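Local atomic coordinates of suppressor protein STP22 of temperature-sensitive alpha-factor receptor and arginine permease (PDB entry 3R3Q), a protein that acts as the Vps23 subunit of the yeast ESCRT complex that follows ESCRT-0 in endosomal sorting, its N-terminal UEV domain probably taking part in recruitment by ESCRT-0. Residues Asp42-Leu47 against Met145-Leu150; Gln119-Ser124 against Met151-Glu156. The protein carries 1 engineered substitution. All coordinates share one frame; numbering follows the deposited sequence. Where two conformers were deposited one is given.

Overall arrangement
Both contacts depend on helix 143-152 of the UEV domain and on the loop that follows it, and their centres are about 16 Å apart. Contact 1 uses residues 145-150 and contact 2 the adjoining residues 151-156. Along the chain the order is 42-47, 119-124, 145-150, 151-156, so the two contacts cross. Helix 143-152 itself meets the end of helix 30-43 and the start of strand 47-55, an outer strand of the antiparallel sheet, and the loop that follows it meets the short helix 118-121 at the surface. The contacts also touch directly: Phe44 CE2 lies 3.8 Å from Met151 SD. Helix and outgoing loop thus tie together parts of the domain distant in sequence.

Contact 1 (Asp42-Leu47 against Met145-Leu150); sequences DNFHSL and MVVQEL
Phe44 and Val147 meet where helix 30-43 has just ended and strand 47-55 is about to begin, within the ubiquitin-conjugating-enzyme-like fold of the UEV domain. Helix 143-152 lies against the antiparallel sheet, and the turn at residues 44-47 adds an aromatic ring to its flank. The evidence is clearest along the Phe44 side chain. From CB, which points toward the helix, CG is set anti to the carbonyl carbon and beside the backbone N (chi1 -63°), and this carries the ring across to Val147, which comes from the opposite direction. Beyond CG, the ring atom CD1 is only at the fringe, 4.2 Å from Val147 CG1. CE1 is nearer, 3.8 Å from the same methyl, and also approaches Val147 CB at 4.0 Å. At the tip, CZ makes the shortest approach, 3.7 Å to Val147 CG1. The methyl stands over one face, 19° off the ring normal and 3.9 Å from the centroid, which meets the geometry of a CH-pi contact, though shifted toward the rim. A second neighbour comes from another direction, Gln148 CG sitting at the ring edge near its plane, 4.3 Å from CZ. The two branches of Val147 divide the work. CG1, anti to its own backbone N (chi1 173°), serves the ring, whereas CG2 is directed to Leu47. Buried Leu47 and Val147 both touch Leu40 of helix 30-43, and Val147 also touches Ile71 of strand 61-72, so the valine links the face of the ring to the interior between helix and sheet. Residues 44-47 form a type I beta turn, with Leu47 N bonded to Phe44 O. The last link is a light one: Leu47 CD1 just reaches Val147 CG2 at 4.5 Å.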
ATOM      1  N   ASP A  42      -9.462   6.585   5.709  1.00  9.63           N
ATOM      2  CA  ASP A  42      -9.944   7.015   7.017  1.00 12.06           C
ATOM      3  C   ASP A  42      -9.032   6.598   8.158  1.00 16.25           C
ATOM      4  O   ASP A  42      -8.902   7.309   9.153  1.00 20.17           O
ATOM      5  CB  ASP A  42     -11.340   6.449   7.271  1.00 13.59           C
ATOM      6  CG  ASP A  42     -12.413   7.465   7.067  1.00 24.96           C
ATOM      7  OD1 ASP A  42     -12.130   8.508   6.436  1.00 28.79           O
ATOM      8  OD2 ASP A  42     -13.542   7.222   7.538  1.00 29.40           O
ATOM      9  N   ASN A  43      -8.410   5.440   8.034  1.00 11.35           N
ATOM     10  CA  ASN A  43      -7.592   4.936   9.123  1.00 16.47           C
ATOM     11  C   ASN A  43      -6.149   5.401   9.054  1.00 14.85           C
ATOM     12  O   ASN A  43      -5.453   5.417  10.067  1.00 16.86           O
ATOM     13  CB  ASN A  43      -7.686   3.420   9.206  1.00 19.28           C
ATOM     14  CG  ASN A  43      -9.025   2.960   9.755  1.00 27.21           C
ATOM     15  OD1 ASN A  43      -9.852   2.409   9.031  1.00 32.07           O
ATOM     16  ND2 ASN A  43      -9.253   3.214  11.040  1.00 31.90           N
ATOM     17  N   PHE A  44      -5.712   5.786   7.857  1.00 11.24           N
ATOM     18  CA  PHE A  44      -4.351   6.268   7.643  1.00 12.00           C
ATOM     19  C   PHE A  44      -4.352   7.629   6.944  1.00 12.31           C
ATOM     20  O   PHE A  44      -4.361   7.722   5.714  1.00 10.54           O
ATOM     21  CB  PHE A  44      -3.560   5.256   6.815  1.00 10.26           C
ATOM     22  CG  PHE A  44      -3.391   3.931   7.487  1.00 12.04           C
ATOM     23  CD1 PHE A  44      -4.110   2.830   7.057  1.00 15.51           C
ATOM     24  CD2 PHE A  44      -2.510   3.785   8.541  1.00 15.05           C
ATOM     25  CE1 PHE A  44      -3.956   1.603   7.673  1.00 16.58           C
ATOM     26  CE2 PHE A  44      -2.350   2.559   9.168  1.00 16.48           C
ATOM     27  CZ  PHE A  44      -3.075   1.470   8.734  1.00 17.41           C
ATOM     28  N   HIS A  45      -4.344   8.687   7.743  1.00 13.08           N
ATOM     29  CA  HIS A  45      -4.435  10.036   7.206  1.00 11.90           C
ATOM     30  C   HIS A  45      -3.201  10.451   6.409  1.00 13.06           C
ATOM     31  O   HIS A  45      -3.227  11.474   5.721  1.00 14.64           O
ATOM     32  CB  HIS A  45      -4.693  11.033   8.336  1.00 13.42           C
ATOM     33  CG  HIS A  45      -5.982  10.797   9.057  1.00 23.28           C
ATOM     34  ND1 HIS A  45      -6.177  11.145  10.377  1.00 32.87           N
ATOM     35  CD2 HIS A  45      -7.141  10.229   8.645  1.00 24.75           C
ATOM     36  CE1 HIS A  45      -7.402  10.811  10.744  1.00 30.52           C
ATOM     37  NE2 HIS A  45      -8.007  10.254   9.711  1.00 27.65           N
ATOM     38  N   SER A  46      -2.135   9.660   6.500  1.00 10.58           N
ATOM     39  CA  SER A  46      -0.904   9.930   5.763  0.57 11.76           C
ATOM     40  C   SER A  46      -0.949   9.338   4.355  1.00 10.06           C
ATOM     41  O   SER A  46       0.044   9.389   3.620  1.00 10.51           O
ATOM     42  CB  SER A  46       0.295   9.350   6.510  0.57 13.61           C
ATOM     43  OG  SER A  46       0.141   7.953   6.680  0.57 13.24           O
ATOM     44  N   LEU A  47      -2.098   8.768   3.990  1.00  8.59           N
ATOM     45  CA  LEU A  47      -2.285   8.183   2.662  1.00  7.63           C
ATOM     46  C   LEU A  47      -3.333   8.996   1.911  1.00  9.23           C
ATOM     47  O   LEU A  47      -4.233   9.572   2.524  1.00 11.53           O
ATOM     48  CB  LEU A  47      -2.725   6.720   2.784  1.00  8.53           C
ATOM     49  CG  LEU A  47      -1.672   5.754   3.338  1.00  8.98           C
ATOM     50  CD1 LEU A  47      -2.247   4.344   3.459  1.00  9.69           C
ATOM     51  CD2 LEU A  47      -0.417   5.733   2.492  1.00 10.92           C
ATOM     52  N   MET A 145      -5.451  -4.322   6.278  1.00  9.04           N
ATOM     53  CA  MET A 145      -4.633  -5.436   6.757  1.00  8.23           C
ATOM     54  C   MET A 145      -3.282  -5.474   6.066  1.00 10.25           C
ATOM     55  O   MET A 145      -2.280  -5.806   6.696  1.00 10.48           O
ATOM     56  CB  MET A 145      -5.373  -6.757   6.572  1.00  9.45           C
ATOM     57  CG  MET A 145      -6.607  -6.860   7.446  1.00 10.10           C
ATOM     58  SD  MET A 145      -7.468  -8.408   7.123  1.00 13.11           S
ATOM     59  CE  MET A 145      -6.340  -9.595   7.833  1.00 24.62           C
ATOM     60  N   VAL A 146      -3.248  -5.130   4.780  1.00  8.46           N
ATOM     61  CA  VAL A 146      -1.993  -5.134   4.043  1.00  8.67           C
ATOM     62  C   VAL A 146      -1.058  -4.060   4.607  1.00  9.42           C
ATOM     63  O   VAL A 146       0.128  -4.313   4.832  1.00  9.88           O
ATOM     64  CB  VAL A 146      -2.207  -4.945   2.523  1.00  9.41           C
ATOM     65  CG1 VAL A 146      -0.872  -4.842   1.821  1.00 11.00           C
ATOM     66  CG2 VAL A 146      -3.009  -6.120   1.938  1.00 10.26           C
ATOM     67  N   VAL A 147      -1.588  -2.862   4.841  1.00  8.97           N
ATOM     68  CA  VAL A 147      -0.773  -1.786   5.391  1.00  9.06           C
ATOM     69  C   VAL A 147      -0.337  -2.074   6.833  1.00  9.52           C
ATOM     70  O   VAL A 147       0.806  -1.806   7.195  1.00  9.27           O
ATOM     71  CB  VAL A 147      -1.488  -0.436   5.270  1.00  9.27           C
ATOM     72  CG1 VAL A 147      -0.708   0.640   5.986  1.00 11.46           C
ATOM     73  CG2 VAL A 147      -1.670  -0.099   3.787  1.00 10.08           C
ATOM     74  N   GLN A 148      -1.223  -2.644   7.643  1.00  8.80           N
ATOM     75  CA  GLN A 148      -0.838  -3.046   8.994  1.00  9.79           C
ATOM     76  C   GLN A 148       0.293  -4.070   8.951  1.00  9.73           C
ATOM     77  O   GLN A 148       1.237  -3.995   9.737  1.00 11.79           O
ATOM     78  CB  GLN A 148      -2.032  -3.616   9.764  1.00 11.06           C
ATOM     79  CG  GLN A 148      -3.107  -2.574  10.067  1.00 13.61           C
ATOM     80  CD  GLN A 148      -4.368  -3.165  10.662  1.00 15.99           C
ATOM     81  OE1 GLN A 148      -4.775  -4.273  10.321  1.00 16.17           O
ATOM     82  NE2 GLN A 148      -5.011  -2.405  11.543  1.00 20.63           N
ATOM     83  N   GLU A 149       0.221  -5.025   8.035  1.00  8.92           N
ATOM     84  CA  GLU A 149       1.307  -5.994   7.954  1.00 10.89           C
ATOM     85  C   GLU A 149       2.607  -5.327   7.524  1.00 10.64           C
ATOM     86  O   GLU A 149       3.671  -5.618   8.071  1.00 11.56           O
ATOM     87  CB  GLU A 149       0.975  -7.146   7.021  1.00 12.80           C
ATOM     88  CG  GLU A 149       2.117  -8.161   6.977  1.00 14.80           C
ATOM     89  CD  GLU A 149       1.662  -9.524   6.564  1.00 18.28           C
ATOM     90  OE1 GLU A 149       2.168 -10.022   5.547  1.00 22.39           O
ATOM     91  OE2 GLU A 149       0.775 -10.080   7.237  1.00 24.88           O
ATOM     92  N   LEU A 150       2.521  -4.428   6.551  1.00  9.63           N
ATOM     93  CA  LEU A 150       3.699  -3.708   6.075  1.00 10.12           C
ATOM     94  C   LEU A 150       4.385  -3.001   7.234  1.00 11.89           C
ATOM     95  O   LEU A 150       5.608  -3.067   7.389  1.00 12.94           O
ATOM     96  CB  LEU A 150       3.296  -2.704   5.000  1.00 12.71           C
ATOM     97  CG  LEU A 150       4.431  -1.913   4.352  1.00 16.28           C
ATOM     98  CD1 LEU A 150       5.460  -2.858   3.764  1.00 21.84           C
ATOM     99  CD2 LEU A 150       3.863  -0.996   3.279  1.00 21.41           C
TER

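Contact 2 (Gln119-Ser124 against Met151-Glu156); sequences QEYIDS and MSLLHE. With ZN (zinc ion), chain F; ZN (zinc ion), chain H; ACT (acetate ion), chain Q.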
ATOM      1  N   GLN A 119      14.867  -4.741   2.721  1.00 17.11           N
ATOM      2  CA  GLN A 119      15.629  -5.434   1.687  1.00 17.49           C
ATOM      3  C   GLN A 119      15.211  -6.903   1.534  1.00 14.60           C
ATOM      4  O   GLN A 119      15.367  -7.475   0.453  1.00 21.00           O
ATOM      5  CB  GLN A 119      17.131  -5.336   1.978  1.00 24.27           C
ATOM      6  CG  GLN A 119      18.024  -5.963   0.919  1.00 32.99           C
ATOM      7  CD  GLN A 119      19.501  -5.779   1.222  1.00 43.90           C
ATOM      8  OE1 GLN A 119      19.872  -5.053   2.147  1.00 47.30           O
ATOM      9  NE2 GLN A 119      20.351  -6.439   0.441  1.00 45.86           N
ATOM     10  N   GLU A 120      14.691  -7.512   2.602  1.00 14.21           N
ATOM     11  CA  GLU A 120      14.255  -8.905   2.528  1.00 12.52           C
ATOM     12  C   GLU A 120      13.128  -9.079   1.533  1.00 11.60           C
ATOM     13  O   GLU A 120      12.994 -10.131   0.921  1.00 13.54           O
ATOM     14  CB  GLU A 120      13.716  -9.414   3.873  1.00 12.79           C
ATOM     15  CG  GLU A 120      14.700  -9.477   5.018  1.00 17.16           C
ATOM     16  CD  GLU A 120      14.125 -10.211   6.210  1.00 12.78           C
ATOM     17  OE1 GLU A 120      13.274 -11.093   6.015  1.00 14.98           O
ATOM     18  OE2 GLU A 120      14.508  -9.917   7.351  1.00 13.89           O
ATOM     19  N   TYR A 121      12.293  -8.059   1.416  1.00 11.29           N
ATOM     20  CA  TYR A 121      11.004  -8.200   0.759  1.00 10.83           C
ATOM     21  C   TYR A 121      10.910  -7.478  -0.569  1.00 10.49           C
ATOM     22  O   TYR A 121       9.894  -7.573  -1.245  1.00 11.27           O
ATOM     23  CB  TYR A 121       9.912  -7.615   1.655  1.00 13.59           C
ATOM     24  CG  TYR A 121       9.598  -8.420   2.887  1.00 13.33           C
ATOM     25  CD1 TYR A 121       8.892  -9.608   2.792  1.00 10.80           C
ATOM     26  CD2 TYR A 121       9.986  -7.984   4.143  1.00 12.69           C
ATOM     27  CE1 TYR A 121       8.591 -10.351   3.911  1.00 12.07           C
ATOM     28  CE2 TYR A 121       9.673  -8.711   5.274  1.00 11.95           C
ATOM     29  CZ  TYR A 121       8.982  -9.893   5.151  1.00 13.67           C
ATOM     30  OH  TYR A 121       8.670 -10.634   6.264  1.00 13.38           O
ATOM     31  N   ILE A 122      11.938  -6.732  -0.934  1.00 10.70           N
ATOM     32  CA  ILE A 122      11.824  -5.864  -2.098  1.00 12.29           C
ATOM     33  C   ILE A 122      12.460  -6.504  -3.324  1.00 14.02           C
ATOM     34  O   ILE A 122      13.477  -7.195  -3.221  1.00 17.03           O
ATOM     35  CB  ILE A 122      12.454  -4.484  -1.810  1.00 11.21           C
ATOM     36  CG1 ILE A 122      11.920  -3.418  -2.765  1.00 14.76           C
ATOM     37  CG2 ILE A 122      13.971  -4.557  -1.880  1.00 15.68           C
ATOM     38  CD1 ILE A 122      12.381  -2.025  -2.388  1.00 18.11           C
ATOM     39  N   ASP A 123      11.845  -6.310  -4.486  1.00 11.05           N
ATOM     40  CA  ASP A 123      12.465  -6.766  -5.725  1.00 10.03           C
ATOM     41  C   ASP A 123      13.220  -5.617  -6.403  1.00 11.37           C
ATOM     42  O   ASP A 123      13.253  -4.491  -5.895  1.00 12.79           O
ATOM     43  CB  ASP A 123      11.461  -7.494  -6.656  1.00 10.84           C
ATOM     44  CG  ASP A 123      10.399  -6.569  -7.249  1.00  9.36           C
ATOM     45  OD1 ASP A 123      10.631  -5.354  -7.297  1.00 10.51           O
ATOM     46  OD2 ASP A 123       9.340  -7.080  -7.678  1.00 11.04           O
ATOM     47  N   SER A 124      13.867  -5.908  -7.527  1.00 15.28           N
ATOM     48  CA  SER A 124      14.707  -4.908  -8.178  1.00 18.35           C
ATOM     49  C   SER A 124      13.894  -3.778  -8.794  1.00 17.43           C
ATOM     50  O   SER A 124      14.441  -2.742  -9.167  1.00 19.27           O
ATOM     51  CB  SER A 124      15.593  -5.568  -9.237  1.00 22.29           C
ATOM     52  OG  SER A 124      16.470  -6.501  -8.629  1.00 29.94           O
ATOM     53  N   MET A 151       3.598  -2.334   8.061  1.00 10.57           N
ATOM     54  CA  MET A 151       4.144  -1.647   9.222  1.00 12.04           C
ATOM     55  C   MET A 151       4.860  -2.606  10.158  1.00 12.03           C
ATOM     56  O   MET A 151       5.900  -2.254  10.738  1.00 13.58           O
ATOM     57  CB  MET A 151       3.041  -0.913   9.978  1.00 11.93           C
ATOM     58  CG  MET A 151       2.519   0.298   9.228  1.00 13.61           C
ATOM     59  SD  MET A 151       0.969   0.882   9.936  1.00 16.87           S
ATOM     60  CE  MET A 151       1.504   1.429  11.540  1.00 16.82           C
ATOM     61  N   SER A 152       4.325  -3.811  10.318  1.00 12.16           N
ATOM     62  CA  SER A 152       4.942  -4.786  11.209  0.58 15.80           C
ATOM     63  C   SER A 152       6.247  -5.310  10.616  1.00 14.85           C
ATOM     64  O   SER A 152       7.191  -5.641  11.350  1.00 16.21           O
ATOM     65  CB  SER A 152       3.988  -5.948  11.485  0.58 15.21           C
ATOM     66  OG  SER A 152       4.020  -6.885  10.423  0.58 16.74           O
ATOM     67  N   LEU A 153       6.317  -5.372   9.290  1.00 15.47           N
ATOM     68  CA  LEU A 153       7.503  -5.916   8.621  1.00 21.89           C
ATOM     69  C   LEU A 153       8.643  -4.908   8.424  1.00 16.83           C
ATOM     70  O   LEU A 153       9.650  -5.202   7.768  1.00 22.14           O
ATOM     71  CB  LEU A 153       7.102  -6.577   7.298  1.00 27.75           C
ATOM     72  CG  LEU A 153       6.634  -8.030   7.433  1.00 20.71           C
ATOM     73  CD1 LEU A 153       5.866  -8.272   8.720  1.00 23.33           C
ATOM     74  CD2 LEU A 153       5.787  -8.419   6.248  1.00 28.91           C
ATOM     75  N   LEU A 154       8.504  -3.728   9.014  1.00 16.57           N
ATOM     76  CA  LEU A 154       9.617  -2.786   9.088  1.00 17.52           C
ATOM     77  C   LEU A 154      10.479  -3.159  10.282  1.00 18.03           C
ATOM     78  O   LEU A 154      11.432  -2.455  10.634  1.00 16.46           O
ATOM     79  CB  LEU A 154       9.118  -1.341   9.232  1.00 15.87           C
ATOM     80  CG  LEU A 154       8.298  -0.773   8.069  1.00 15.93           C
ATOM     81  CD1 LEU A 154       7.933   0.671   8.348  1.00 17.31           C
ATOM     82  CD2 LEU A 154       9.051  -0.896   6.755  1.00 21.70           C
ATOM     83  N   HIS A 155      10.138  -4.279  10.912  1.00 13.84           N
ATOM     84  CA  HIS A 155      10.873  -4.721  12.087  1.00 10.99           C
ATOM     85  C   HIS A 155      11.213  -6.197  12.004  1.00 11.46           C
ATOM     86  O   HIS A 155      10.422  -7.000  11.509  1.00 13.23           O
ATOM     87  CB  HIS A 155      10.051  -4.449  13.338  1.00 10.66           C
ATOM     88  CG  HIS A 155       9.519  -3.053  13.389  1.00 12.57           C
ATOM     89  ND1 HIS A 155      10.188  -2.025  14.015  1.00 12.12           N
ATOM     90  CD2 HIS A 155       8.406  -2.504  12.845  1.00 17.12           C
ATOM     91  CE1 HIS A 155       9.499  -0.903  13.873  1.00 15.02           C
ATOM     92  NE2 HIS A 155       8.417  -1.168  13.164  1.00 17.24           N
ATOM     93  N   GLU A 156      12.398  -6.559  12.480  1.00  9.52           N
ATOM     94  CA  GLU A 156      12.726  -7.974  12.586  1.00 10.06           C
ATOM     95  C   GLU A 156      11.880  -8.606  13.687  1.00 11.07           C
ATOM     96  O   GLU A 156      11.472  -7.932  14.632  1.00 11.54           O
ATOM     97  CB  GLU A 156      14.211  -8.175  12.896  1.00 11.50           C
ATOM     98  CG  GLU A 156      15.150  -7.714  11.793  1.00 10.78           C
ATOM     99  CD  GLU A 156      15.257  -8.682  10.620  1.00 10.32           C
ATOM    100  OE1 GLU A 156      14.477  -9.656  10.527  1.00 10.69           O
ATOM    101  OE2 GLU A 156      16.145  -8.447   9.777  1.00 10.47           O
TER
HETATM  102 ZN    ZN F 165      16.306  -9.645   8.171  1.00 11.53          ZN
HETATM  103 ZN    ZN H 167      12.121  -2.046  14.806  1.00 11.62          ZN
HETATM  104  C   ACT Q 176      14.324  -3.578  14.248  0.86 13.49           C
HETATM  105  O   ACT Q 176      13.224  -4.019  13.892  0.90 12.90           O
HETATM  106  OXT ACT Q 176      14.280  -2.489  14.847  0.86 12.19           O
HETATM  107  CH3 ACT Q 176      15.608  -4.306  13.979  1.00 15.15           C
HETATM  108  O   HOH W   1      17.755  -8.615   6.777  1.00 15.30           O
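Glu120 and Glu156 are joined through a zinc ion, the metal-mediated part of this surface contact. Glu120 OE2 and Glu156 OE2 each bind the ion at 2.0 Å, and a water is bound to the same zinc at 2.3 Å. Glu120 reaches it with a chain extended beyond CG; Glu156 instead folds at its second torsion (chi2 -78°), which brings its carboxylate back toward Glu120. The carboxylate planes are 35° apart. Glu120 OE2 and Glu156 OE1 approach to 3.2 Å although both are acceptors, a closeness that the shared zinc probably offsets electrostatically.

The second kind of interaction is apolar. Tyr121 and Leu153 cross at about a right angle, and the hydroxyl end of the tyrosine does much of the touching: Tyr121 OH is 3.5 Å from Leu153 CG. Tyr121 CZ, the carbon that carries the hydroxyl, meets Leu153 CD2 at 3.7 Å, the methyl lying oblique to the ring. With an alanine at Tyr121, Leu153 CG and CD2 would probably lose their aromatic cover and Pro131 the side chain it touches, opening a gap between the two segments.

A second zinc gives the third group and involves 151-156 alone of the two segments; one more ligand atom comes from elsewhere in the structure. His155 ND1 binds it at 2.1 Å, and an acetate, probably from the crystallisation liquor, coordinates it through both oxygens. The acetate also accepts a hydrogen bond from Glu156 N to its O atom at 3.0 Å, bent to 142°.

In the fold, the loop leaving helix 143-152 is thus set beside the short helix 118-121. Leu153 also rests on Leu130 and Pro131, while backbone bonding links Tyr121 to Ala129, so the 129-131 loop flanks both segments; farther back, the same helix packs on strand 61-72 through Leu150.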